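Local coordinates for carbohydrate binding module (Uncultured bacterium, PDB 2W3J), which probably binds uronic acid sugars, with calcium ions held in its beta-sandwich, as a family 35 carbohydrate-binding module, at residues P84-S87 with W92-V95; V9-N14 with G29-E34; R68-V73 with I78-F83; I108-V111 with G117-N120. One frame throughout, in Å; residues are numbered along the deposited sequence.

The contacts close one after another along the chain: 9-14 with 29-34, then 68-73 with 78-83, 84-87 with 92-95, and 108-111 with 117-120. All lie in one beta-sandwich module. Contacts 3 and 4 are nearest, with centres about 8 Å apart, because strands 69-73 and 104-112 are neighbours in one sheet; contact 2 reaches that sheet through strand 11-14. Contact 1 uses strand 93-101 at the edge of the other sheet, and its centre lies about 18 Å from that of contact 2, yet Trp92 and Phe30 still touch. Contact 4 ties contacts 3 and 2 together: Leu118 packs on Ala69 of contact 3, while its N meets Thr33 OG1 beside a calcium ion of contact 2.

Contact 1: P84-S87 with W92-V95; sequences PTNS and WQTV
Asn86 and Gln93 mark the nearest backbone approach, their CA atoms 8.5 Å apart, a separation too wide for main-chain pairing and bridged by side chains. Gln93 leaves strand 93-101 and runs out extended beyond CG (chi2 179°), which carries its amide into the bend formed by 84-87. There the amide of Asn86 comes from the opposite direction and stacks on it, the two planes only 24° apart. The overlap is measured by Asn86 CG to Gln93 CD at 3.9 Å, and by Asn86 ND2 to Gln93 CG at 3.7 Å. Pro84 lies beside the same amide, its carbonyl O 3.6 Å from Gln93 CD, so a polar interaction with the end of Gln93 is possible, but which amide atom would serve is uncertain. Asn86 is steadied from within its own loop: OD1 accepts from Asn88 N, and ND2 donates to Gln91 O. This fixes the rotation of the amide on which Gln93 lies. Thr85 points away from the strand, and its OG1 accepts from Ser87 N at 3.0 Å while also bonding Gly63 O. Backbone bonds from Asn86 to Asn61 and from Gln93 to Phe59 tie both sides to strand 51-60 and the loop after it. The arrangement is a surface loop, shaped by an ST turn at Thr85, folded back on an outermost strand of a beta-sandwich sheet.

Contact 2: V9-N14 with G29-E34; sequences VGFCSN and GFIDTE. With CA (calcium ion), chain B; CA (calcium ion), chain C.
Phe11 and Ile31 point at each other from opposite directions, and Asn14 crosses the same isoleucine obliquely. The nearest atoms of the first pair are Phe11 CZ and Ile31 CD1 at 3.6 Å, the methyl meeting the ring at a slant. Phe11 reaches it because its CG lies anti to the backbone N (chi1 -179°), sending the ring out from the strand. Asn14 turns its amide carbon toward the Phe11 ring edge, in the ring plane, and also covers Ile31: its CG is 3.7 Å from Ile31 CD1, while its CB approaches Ile31 CG2 at 3.8 Å. The two branches of Ile31 thus share the work, CD1 touching both partners and CG2 only Asn14. Ile41 and Ile18 pack on Ile31 as well, and an alanine here would probably open a gap between the Phe11 ring and Asn14, with the CD1 methyl that both lean on gone. The polar work of 29-34 lies elsewhere. Gly29 O binds one calcium ion, completed by Glu5, Glu6, Thr26 and Asp122. The second is held by Asp32 OD1 at 2.4 Å and Thr33 O at 2.5 Å, with four waters. No hydrogen bond crosses between the segments, which meet by van der Waals contact, Ile31 against a ring and an amide, whereas a calcium with four of six ligands water is consistent with a site where a sugar's oxygens could replace some of them.

Contact 3: R68-V73 with I78-F83; sequences RATVVV and IKTLDF
Ala69 and Leu81 form a hydrogen-bonded pair of this antiparallel hairpin, with Leu81 N to Ala69 O at 2.9 Å and Ala69 N to Leu81 O at 3.0 Å. Val71 N adds a bond to Lys79 O, while Val71 O takes Ile78 N at 2.7 Å; Ile78 and Lys79 together face Val71 in a classic beta bulge. On the buried face, Val71 CG2 touches Leu81 CD1 at 3.8 Å and Ala69 CB lies equally close to Phe83 CE2. Val73 CG2 meets Ile78 CG1 at 3.6 Å near the turn. The other face is more polar: Thr70 and Thr80 form a non-hydrogen-bonded pair whose hydroxyls both bond Glu113 OE2, that of Thr70 in the conformer described, one of two. At the solvent side, in one of two modelled conformers, Arg68 bends at chi3 (64°) across Thr80, so that NH1 makes a salt bridge to Asp82 OD1 at 2.8 Å. The oxygen sits at the guanidinium edge but is approached on its anti side, 29° out of the carboxylate plane. An asparagine at Asp82 would probably leave that guanidinium without its opposite charge and freer to swing. Strand 69-73 pairs next with 104-112, and below the buried face Leu81 and Phe83 pack on Ile57 of strand 51-60, with Val95 of strand 93-101 also against Leu81, closing the sandwich.

Contact 4: I108-V111 with G117-N120; sequences IKLV and GLAN
Leu110 and Leu118 meet through their branched ends, with Leu110 CG and Leu118 CD2 4.0 Å apart. The side chains approach at a slant, each directed at the other segment, and both methyls of Leu118 are used. Leu118 CD2 also reaches Val111 C at 4.0 Å, whereas Leu118 CD1 lies 3.9 Å from Leu110 O and so rests against the strand backbone. Leu110 CD2 adds a methyl contact to Leu118 CD1 at 4.1 Å. No hydrogen bond joins the two segments; the first shell is van der Waals contact, methyl against methyl and methyl against strand backbone, at distances that indicate ordinary packing without strain. The chi1 of Leu110, -176°, sets CG opposite the backbone N and projects the branch from the strand toward the loop. In the second shell, the loop is held by its own polar backbone. Leu118 N donates to Thr33 OG1, and Leu118 O accepts from Arg67 NH1, so bonds on both peptide groups of this residue fix where its side chain enters the core. Gly117 precedes it with a positive phi of 64°, a backbone setting that favours glycine. The side chain of Leu118 lies about 6 Å from a bound calcium ion, which places the loop close to the metal site of Asp32 and Thr33. Around the pair, Ala69 packs on both leucines, Val71 and Phe83 cover Leu110, and Ile41 of strand 40-47 touches Leu118. Strand 104-112 runs between 69-73 and 40-47, bonding Leu110 to Ile41 and Val111 to Thr70, while the loop leads on into strand 120-126 of the facing sheet.

Contact 1: P84-S87 with W92-V95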
loop_
_atom_site.group_PDB
_atom_site.type_symbol
_atom_site.label_atom_id
_atom_site.label_comp_id
_atom_site.label_asym_id
_atom_site.label_seq_id
_atom_site.Cartn_x
_atom_site.Cartn_y
_atom_site.Cartn_z
ATOM N N PRO A 84 -12.442 -0.200 4.670
ATOM C CA PRO A 84 -13.486 -0.026 5.653
ATOM C C PRO A 84 -12.925 -0.081 7.058
ATOM O O PRO A 84 -11.860 -0.688 7.295
ATOM C CB PRO A 84 -14.373 -1.238 5.423
ATOM C CG PRO A 84 -13.469 -2.279 4.850
ATOM C CD PRO A 84 -12.588 -1.458 3.920
ATOM N N THR A 85 -13.643 0.538 7.991
ATOM C CA THR A 85 -13.315 0.340 9.394
ATOM C C THR A 85 -13.955 -0.934 9.969
ATOM O O THR A 85 -15.079 -1.308 9.601
ATOM C CB THR A 85 -13.730 1.541 10.232
ATOM O OG1 THR A 85 -13.515 1.238 11.608
ATOM C CG2 THR A 85 -15.236 1.846 10.053
ATOM N N ASN A 86 -13.263 -1.608 10.886
ATOM C CA ASN A 86 -13.893 -2.653 11.678
ATOM C C ASN A 86 -13.928 -2.302 13.184
ATOM O O ASN A 86 -14.220 -3.168 14.001
ATOM C CB ASN A 86 -13.171 -4.000 11.466
ATOM C CG ASN A 86 -11.720 -3.938 11.905
ATOM O OD1 ASN A 86 -11.276 -2.897 12.386
ATOM N ND2 ASN A 86 -10.977 -5.054 11.747
ATOM N N SER A 87 -13.610 -1.059 13.537
ATOM C CA SER A 87 -13.651 -0.589 14.935
ATOM C C SER A 87 -12.774 -1.443 15.813
ATOM O O SER A 87 -13.006 -1.545 17.008
ATOM C CB SER A 87 -15.094 -0.634 15.497
ATOM O OG SER A 87 -15.945 0.218 14.728
ATOM N N TRP A 92 -6.171 -6.711 11.916
ATOM C CA TRP A 92 -5.699 -6.151 10.668
ATOM C C TRP A 92 -6.570 -6.720 9.542
ATOM O O TRP A 92 -7.171 -7.800 9.696
ATOM C CB TRP A 92 -4.218 -6.518 10.481
ATOM C CG TRP A 92 -3.348 -5.801 11.475
ATOM C CD1 TRP A 92 -3.141 -6.119 12.793
ATOM C CD2 TRP A 92 -2.624 -4.597 11.229
ATOM N NE1 TRP A 92 -2.289 -5.191 13.381
ATOM C CE2 TRP A 92 -1.962 -4.247 12.440
ATOM C CE3 TRP A 92 -2.440 -3.793 10.095
ATOM C CZ2 TRP A 92 -1.149 -3.116 12.544
ATOM C CZ3 TRP A 92 -1.643 -2.656 10.212
ATOM C CH2 TRP A 92 -0.990 -2.351 11.418
ATOM N N GLN A 93 -6.640 -5.996 8.423
ATOM C CA GLN A 93 -7.545 -6.364 7.320
ATOM C C GLN A 93 -6.716 -6.476 6.062
ATOM O O GLN A 93 -5.584 -5.996 6.011
ATOM C CB GLN A 93 -8.601 -5.276 7.129
ATOM C CG GLN A 93 -9.460 -5.022 8.399
ATOM C CD GLN A 93 -10.475 -3.916 8.172
ATOM O OE1 GLN A 93 -10.454 -2.865 8.834
ATOM N NE2 GLN A 93 -11.395 -4.155 7.236
ATOM N N THR A 94 -7.266 -7.113 5.037
ATOM C CA THR A 94 -6.551 -7.185 3.767
ATOM C C THR A 94 -7.522 -6.836 2.641
ATOM O O THR A 94 -8.731 -7.043 2.775
ATOM C CB THR A 94 -5.958 -8.582 3.514
ATOM O OG1 THR A 94 -6.985 -9.575 3.643
ATOM C CG2 THR A 94 -4.839 -8.888 4.514
ATOM N N VAL A 95 -6.999 -6.251 1.568
ATOM C CA VAL A 95 -7.814 -6.011 0.386
ATOM C C VAL A 95 -6.972 -6.389 -0.814
ATOM O O VAL A 95 -5.784 -6.082 -0.862
ATOM C CB VAL A 95 -8.310 -4.551 0.291
ATOM C CG1 VAL A 95 -7.165 -3.526 0.331
ATOM C CG2 VAL A 95 -9.190 -4.347 -0.985
#

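Contact 2: V9-N14 with G29-E34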
loop_
_atom_site.group_PDB
_atom_site.type_symbol
_atom_site.label_atom_id
_atom_site.label_comp_id
_atom_site.label_asym_id
_atom_site.label_seq_id
_atom_site.Cartn_x
_atom_site.Cartn_y
_atom_site.Cartn_z
ATOM N N VAL A 9 13.922 -2.203 1.022
ATOM C CA VAL A 9 14.078 -1.850 -0.388
ATOM C C VAL A 9 12.742 -2.047 -1.109
ATOM O O VAL A 9 11.993 -2.979 -0.821
ATOM C CB VAL A 9 15.257 -2.666 -1.061
ATOM C CG1 VAL A 9 14.918 -4.140 -1.126
ATOM C CG2 VAL A 9 15.527 -2.160 -2.432
ATOM N N GLY A 10 12.428 -1.158 -2.053
ATOM C CA GLY A 10 11.153 -1.225 -2.763
ATOM C C GLY A 10 10.190 -0.188 -2.172
ATOM O O GLY A 10 9.187 0.150 -2.793
ATOM N N PHE A 11 10.498 0.303 -0.977
ATOM C CA PHE A 11 9.665 1.335 -0.335
ATOM C C PHE A 11 10.271 2.701 -0.581
ATOM O O PHE A 11 11.420 2.920 -0.240
ATOM C CB PHE A 11 9.550 1.085 1.169
ATOM C CG PHE A 11 8.679 2.095 1.867
ATOM C CD1 PHE A 11 7.301 1.906 1.913
ATOM C CD2 PHE A 11 9.233 3.222 2.457
ATOM C CE1 PHE A 11 6.469 2.831 2.541
ATOM C CE2 PHE A 11 8.386 4.165 3.095
ATOM C CZ PHE A 11 7.005 3.946 3.111
ATOM N N CYS A 12 9.510 3.623 -1.169
ATOM C CA CYS A 12 10.075 4.910 -1.585
ATOM C C CYS A 12 9.790 6.055 -0.639
ATOM O O CYS A 12 10.706 6.768 -0.236
ATOM C CB CYS A 12 9.567 5.304 -2.972
ATOM S SG CYS A 12 9.946 4.023 -4.209
ATOM N N SER A 13 8.526 6.269 -0.331
ATOM C CA SER A 13 8.160 7.466 0.439
ATOM C C SER A 13 6.784 7.279 1.037
ATOM O O SER A 13 5.996 6.443 0.600
ATOM C CB SER A 13 8.186 8.745 -0.455
ATOM O OG SER A 13 7.190 8.684 -1.457
ATOM N N ASN A 14 6.494 8.089 2.051
ATOM C CA ASN A 14 5.171 8.098 2.653
ATOM C C ASN A 14 4.903 9.459 3.262
ATOM O O ASN A 14 5.823 10.111 3.799
ATOM C CB ASN A 14 5.038 7.067 3.800
ATOM C CG ASN A 14 6.053 7.284 4.924
ATOM O OD1 ASN A 14 7.222 6.962 4.769
ATOM N ND2 ASN A 14 5.596 7.793 6.087
ATOM N N GLY A 29 6.822 -2.120 11.506
ATOM C CA GLY A 29 5.738 -1.199 11.855
ATOM C C GLY A 29 4.831 -1.002 10.675
ATOM O O GLY A 29 4.646 -1.917 9.889
ATOM N N PHE A 30 4.281 0.192 10.546
ATOM C CA PHE A 30 3.339 0.450 9.461
ATOM C C PHE A 30 3.368 1.936 9.207
ATOM O O PHE A 30 3.961 2.698 9.994
ATOM C CB PHE A 30 1.912 0.046 9.884
ATOM C CG PHE A 30 1.493 0.577 11.234
ATOM C CD1 PHE A 30 0.924 1.847 11.363
ATOM C CD2 PHE A 30 1.659 -0.203 12.378
ATOM C CE1 PHE A 30 0.530 2.361 12.613
ATOM C CE2 PHE A 30 1.225 0.305 13.634
ATOM C CZ PHE A 30 0.672 1.580 13.735
ATOM N N ILE A 31 2.744 2.352 8.101
ATOM C CA ILE A 31 2.637 3.774 7.780
ATOM C C ILE A 31 1.382 4.390 8.415
ATOM O O ILE A 31 0.296 3.877 8.270
ATOM C CB ILE A 31 2.574 3.994 6.262
ATOM C CG1 ILE A 31 3.840 3.429 5.584
ATOM C CG2 ILE A 31 2.378 5.481 5.937
ATOM C CD1 ILE A 31 5.164 3.872 6.197
ATOM N N ASP A 32 1.563 5.492 9.124
ATOM C CA ASP A 32 0.426 6.222 9.699
ATOM C C ASP A 32 0.452 7.601 9.060
ATOM O O ASP A 32 1.280 8.448 9.404
ATOM C CB ASP A 32 0.609 6.293 11.228
ATOM C CG ASP A 32 -0.564 6.897 11.951
ATOM O OD1 ASP A 32 -1.331 7.659 11.346
ATOM O OD2 ASP A 32 -0.695 6.629 13.172
ATOM N N THR A 33 -0.389 7.815 8.048
ATOM C CA THR A 33 -0.306 9.084 7.334
ATOM C C THR A 33 -0.960 10.192 8.140
ATOM O O THR A 33 -1.773 9.921 9.038
ATOM C CB THR A 33 -1.099 9.031 6.000
ATOM O OG1 THR A 33 -2.427 8.593 6.276
ATOM C CG2 THR A 33 -0.484 8.033 5.032
ATOM N N GLU A 34 -0.638 11.437 7.782
ATOM C CA GLU A 34 -1.444 12.525 8.305
ATOM C C GLU A 34 -2.878 12.440 7.759
ATOM O O GLU A 34 -3.188 11.701 6.796
ATOM C CB GLU A 34 -0.795 13.880 8.004
ATOM C CG GLU A 34 -1.127 14.432 6.637
ATOM C CD GLU A 34 -0.476 13.659 5.486
ATOM O OE1 GLU A 34 -0.668 14.086 4.314
ATOM O OE2 GLU A 34 0.229 12.639 5.740
HETATM CA CA CA B . -3.179 8.137 9.975
HETATM CA CA CA C . 4.790 -3.493 8.107
HETATM O O HOH W 1 -2.866 6.208 8.545
HETATM O O HOH W 2 -4.627 8.846 8.178
HETATM O O HOH W 3 -4.030 9.700 11.523
HETATM O O HOH W 4 -4.294 6.335 11.374
#

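Contact 3: R68-V73 with I78-F83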
loop_
_atom_site.group_PDB
_atom_site.type_symbol
_atom_site.label_atom_id
_atom_site.label_comp_id
_atom_site.label_asym_id
_atom_site.label_seq_id
_atom_site.Cartn_x
_atom_site.Cartn_y
_atom_site.Cartn_z
ATOM N N ARG A 68 -11.189 5.755 2.025
ATOM C CA ARG A 68 -11.040 5.458 0.602
ATOM C C ARG A 68 -9.724 5.991 0.049
ATOM O O ARG A 68 -9.271 7.073 0.407
ATOM C CB ARG A 68 -12.265 5.984 -0.167
ATOM C CG ARG A 68 -13.544 5.269 0.254
ATOM C CD ARG A 68 -14.778 5.652 -0.601
ATOM N NE ARG A 68 -14.659 5.255 -2.007
ATOM C CZ ARG A 68 -14.973 4.049 -2.469
ATOM N NH1 ARG A 68 -15.386 3.100 -1.636
ATOM N NH2 ARG A 68 -14.854 3.784 -3.760
ATOM N N ALA A 69 -9.098 5.211 -0.845
ATOM C CA ALA A 69 -7.825 5.612 -1.437
ATOM C C ALA A 69 -7.705 4.998 -2.821
ATOM O O ALA A 69 -8.224 3.922 -3.069
ATOM C CB ALA A 69 -6.647 5.120 -0.590
ATOM N N THR A 70 -6.969 5.650 -3.688
ATOM C CA THR A 70 -6.821 5.174 -5.066
ATOM C C THR A 70 -5.468 4.524 -5.263
ATOM O O THR A 70 -4.453 5.075 -4.844
ATOM C CB THR A 70 -6.936 6.333 -6.079
ATOM O OG1 THR A 70 -8.079 7.139 -5.768
ATOM C CG2 THR A 70 -7.001 5.810 -7.537
ATOM N N VAL A 71 -5.473 3.380 -5.940
ATOM C CA VAL A 71 -4.252 2.685 -6.326
ATOM C C VAL A 71 -3.838 3.236 -7.700
ATOM O O VAL A 71 -4.650 3.210 -8.638
ATOM C CB VAL A 71 -4.499 1.170 -6.414
ATOM C CG1 VAL A 71 -3.247 0.422 -6.914
ATOM C CG2 VAL A 71 -4.946 0.639 -5.023
ATOM N N VAL A 72 -2.633 3.799 -7.766
ATOM C CA VAL A 72 -2.071 4.379 -8.971
ATOM C C VAL A 72 -0.902 3.506 -9.414
ATOM O O VAL A 72 0.004 3.249 -8.621
ATOM C CB VAL A 72 -1.538 5.782 -8.689
ATOM C CG1 VAL A 72 -0.917 6.406 -9.957
ATOM C CG2 VAL A 72 -2.673 6.672 -8.151
ATOM N N VAL A 73 -0.876 3.065 -10.672
ATOM C CA VAL A 73 0.255 2.220 -11.086
ATOM C C VAL A 73 0.869 2.841 -12.327
ATOM O O VAL A 73 0.138 3.121 -13.292
ATOM C CB VAL A 73 -0.204 0.774 -11.353
ATOM C CG1 VAL A 73 0.965 -0.081 -11.870
ATOM C CG2 VAL A 73 -0.834 0.147 -10.069
ATOM N N ILE A 78 -5.805 3.224 -11.131
ATOM C CA ILE A 78 -6.298 1.901 -11.456
ATOM C C ILE A 78 -7.639 1.615 -10.821
ATOM O O ILE A 78 -8.571 1.149 -11.484
ATOM C CB ILE A 78 -5.276 0.788 -11.048
ATOM C CG1 ILE A 78 -3.925 1.003 -11.738
ATOM C CG2 ILE A 78 -5.839 -0.603 -11.317
ATOM C CD1 ILE A 78 -4.027 1.153 -13.260
ATOM N N LYS A 79 -7.768 1.867 -9.525
ATOM C CA LYS A 79 -8.997 1.545 -8.822
ATOM C C LYS A 79 -9.033 2.248 -7.471
ATOM O O LYS A 79 -7.988 2.488 -6.866
ATOM C CB LYS A 79 -9.113 0.039 -8.589
ATOM C CG LYS A 79 -10.467 -0.343 -8.029
ATOM C CD LYS A 79 -10.637 -1.818 -7.881
ATOM C CE LYS A 79 -11.951 -2.111 -7.192
ATOM N NZ LYS A 79 -12.184 -3.574 -7.061
ATOM N N THR A 80 -10.235 2.561 -7.003
ATOM C CA THR A 80 -10.396 3.149 -5.672
ATOM C C THR A 80 -10.873 2.061 -4.770
ATOM O O THR A 80 -11.808 1.351 -5.115
ATOM C CB THR A 80 -11.407 4.305 -5.663
ATOM O OG1 THR A 80 -10.888 5.340 -6.491
ATOM C CG2 THR A 80 -11.561 4.852 -4.226
ATOM N N LEU A 81 -10.188 1.889 -3.632
ATOM C CA LEU A 81 -10.508 0.866 -2.663
ATOM C C LEU A 81 -11.103 1.552 -1.438
ATOM O O LEU A 81 -10.763 2.687 -1.145
ATOM C CB LEU A 81 -9.239 0.098 -2.238
ATOM C CG LEU A 81 -8.473 -0.631 -3.354
ATOM C CD1 LEU A 81 -7.253 -1.394 -2.796
ATOM C CD2 LEU A 81 -9.417 -1.560 -4.050
ATOM N N ASP A 82 -11.979 0.854 -0.743
ATOM C CA ASP A 82 -12.755 1.438 0.357
ATOM C C ASP A 82 -11.948 1.549 1.676
ATOM O O ASP A 82 -12.053 2.550 2.381
ATOM C CB ASP A 82 -13.977 0.564 0.608
ATOM C CG ASP A 82 -15.043 1.263 1.438
ATOM O OD1 ASP A 82 -15.391 2.432 1.113
ATOM O OD2 ASP A 82 -15.533 0.631 2.429
ATOM N N PHE A 83 -11.193 0.491 2.020
ATOM C CA PHE A 83 -10.521 0.438 3.344
ATOM C C PHE A 83 -11.478 0.691 4.507
ATOM O O PHE A 83 -11.368 1.678 5.229
ATOM C CB PHE A 83 -9.361 1.432 3.402
ATOM C CG PHE A 83 -8.242 1.108 2.455
ATOM C CD1 PHE A 83 -7.247 0.178 2.811
ATOM C CD2 PHE A 83 -8.162 1.728 1.227
ATOM C CE1 PHE A 83 -6.177 -0.111 1.921
ATOM C CE2 PHE A 83 -7.126 1.420 0.333
ATOM C CZ PHE A 83 -6.137 0.500 0.686
#

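Contact 4: I108-V111 with G117-N120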
loop_
_atom_site.group_PDB
_atom_site.type_symbol
_atom_site.label_atom_id
_atom_site.label_comp_id
_atom_site.label_asym_id
_atom_site.label_seq_id
_atom_site.Cartn_x
_atom_site.Cartn_y
_atom_site.Cartn_z
ATOM N N ILE A 108 4.070 2.026 -7.822
ATOM C CA ILE A 108 2.755 1.830 -7.297
ATOM C C ILE A 108 2.602 2.915 -6.230
ATOM O O ILE A 108 3.517 3.129 -5.450
ATOM C CB ILE A 108 2.602 0.466 -6.593
ATOM C CG1 ILE A 108 2.829 -0.693 -7.592
ATOM C CG2 ILE A 108 1.233 0.377 -5.957
ATOM C CD1 ILE A 108 2.582 -2.075 -6.933
ATOM N N LYS A 109 1.475 3.627 -6.269
ATOM C CA LYS A 109 1.213 4.667 -5.284
ATOM C C LYS A 109 -0.200 4.462 -4.732
ATOM O O LYS A 109 -1.135 4.054 -5.439
ATOM C CB LYS A 109 1.415 6.069 -5.914
ATOM C CG LYS A 109 1.264 7.261 -4.961
ATOM C CD LYS A 109 1.606 8.596 -5.729
ATOM C CE LYS A 109 1.751 9.833 -4.782
ATOM N NZ LYS A 109 2.204 11.100 -5.528
ATOM N N LEU A 110 -0.372 4.735 -3.435
ATOM C CA LEU A 110 -1.683 4.694 -2.876
ATOM C C LEU A 110 -1.963 6.106 -2.353
ATOM O O LEU A 110 -1.122 6.674 -1.635
ATOM C CB LEU A 110 -1.697 3.707 -1.709
ATOM C CG LEU A 110 -3.035 3.427 -1.019
ATOM C CD1 LEU A 110 -4.040 2.691 -1.911
ATOM C CD2 LEU A 110 -2.776 2.539 0.229
ATOM N N VAL A 111 -3.122 6.653 -2.719
ATOM C CA VAL A 111 -3.389 8.094 -2.527
ATOM C C VAL A 111 -4.746 8.299 -1.849
ATOM O O VAL A 111 -5.786 7.870 -2.352
ATOM C CB VAL A 111 -3.400 8.861 -3.887
ATOM C CG1 VAL A 111 -3.666 10.387 -3.651
ATOM C CG2 VAL A 111 -2.057 8.670 -4.626
ATOM N N GLY A 117 -7.148 10.678 5.512
ATOM C CA GLY A 117 -5.890 10.068 5.024
ATOM C C GLY A 117 -6.016 8.588 4.708
ATOM O O GLY A 117 -7.113 8.068 4.460
ATOM N N LEU A 118 -4.873 7.883 4.683
ATOM C CA LEU A 118 -4.922 6.438 4.507
ATOM C C LEU A 118 -5.216 5.687 5.811
ATOM O O LEU A 118 -4.972 6.198 6.908
ATOM C CB LEU A 118 -3.583 5.941 3.949
ATOM C CG LEU A 118 -3.158 6.549 2.595
ATOM C CD1 LEU A 118 -1.789 5.987 2.163
ATOM C CD2 LEU A 118 -4.258 6.191 1.547
ATOM N N ALA A 119 -5.758 4.481 5.675
ATOM C CA ALA A 119 -5.684 3.490 6.752
ATOM C C ALA A 119 -4.201 3.298 7.094
ATOM O O ALA A 119 -3.305 3.694 6.334
ATOM C CB ALA A 119 -6.280 2.175 6.299
ATOM N N ASN A 120 -3.928 2.694 8.242
ATOM C CA ASN A 120 -2.534 2.398 8.588
ATOM C C ASN A 120 -2.105 1.257 7.684
ATOM O O ASN A 120 -2.709 0.201 7.707
ATOM C CB ASN A 120 -2.433 1.976 10.059
ATOM C CG ASN A 120 -2.710 3.130 10.997
ATOM O OD1 ASN A 120 -2.575 4.304 10.620
ATOM N ND2 ASN A 120 -3.024 2.807 12.260
#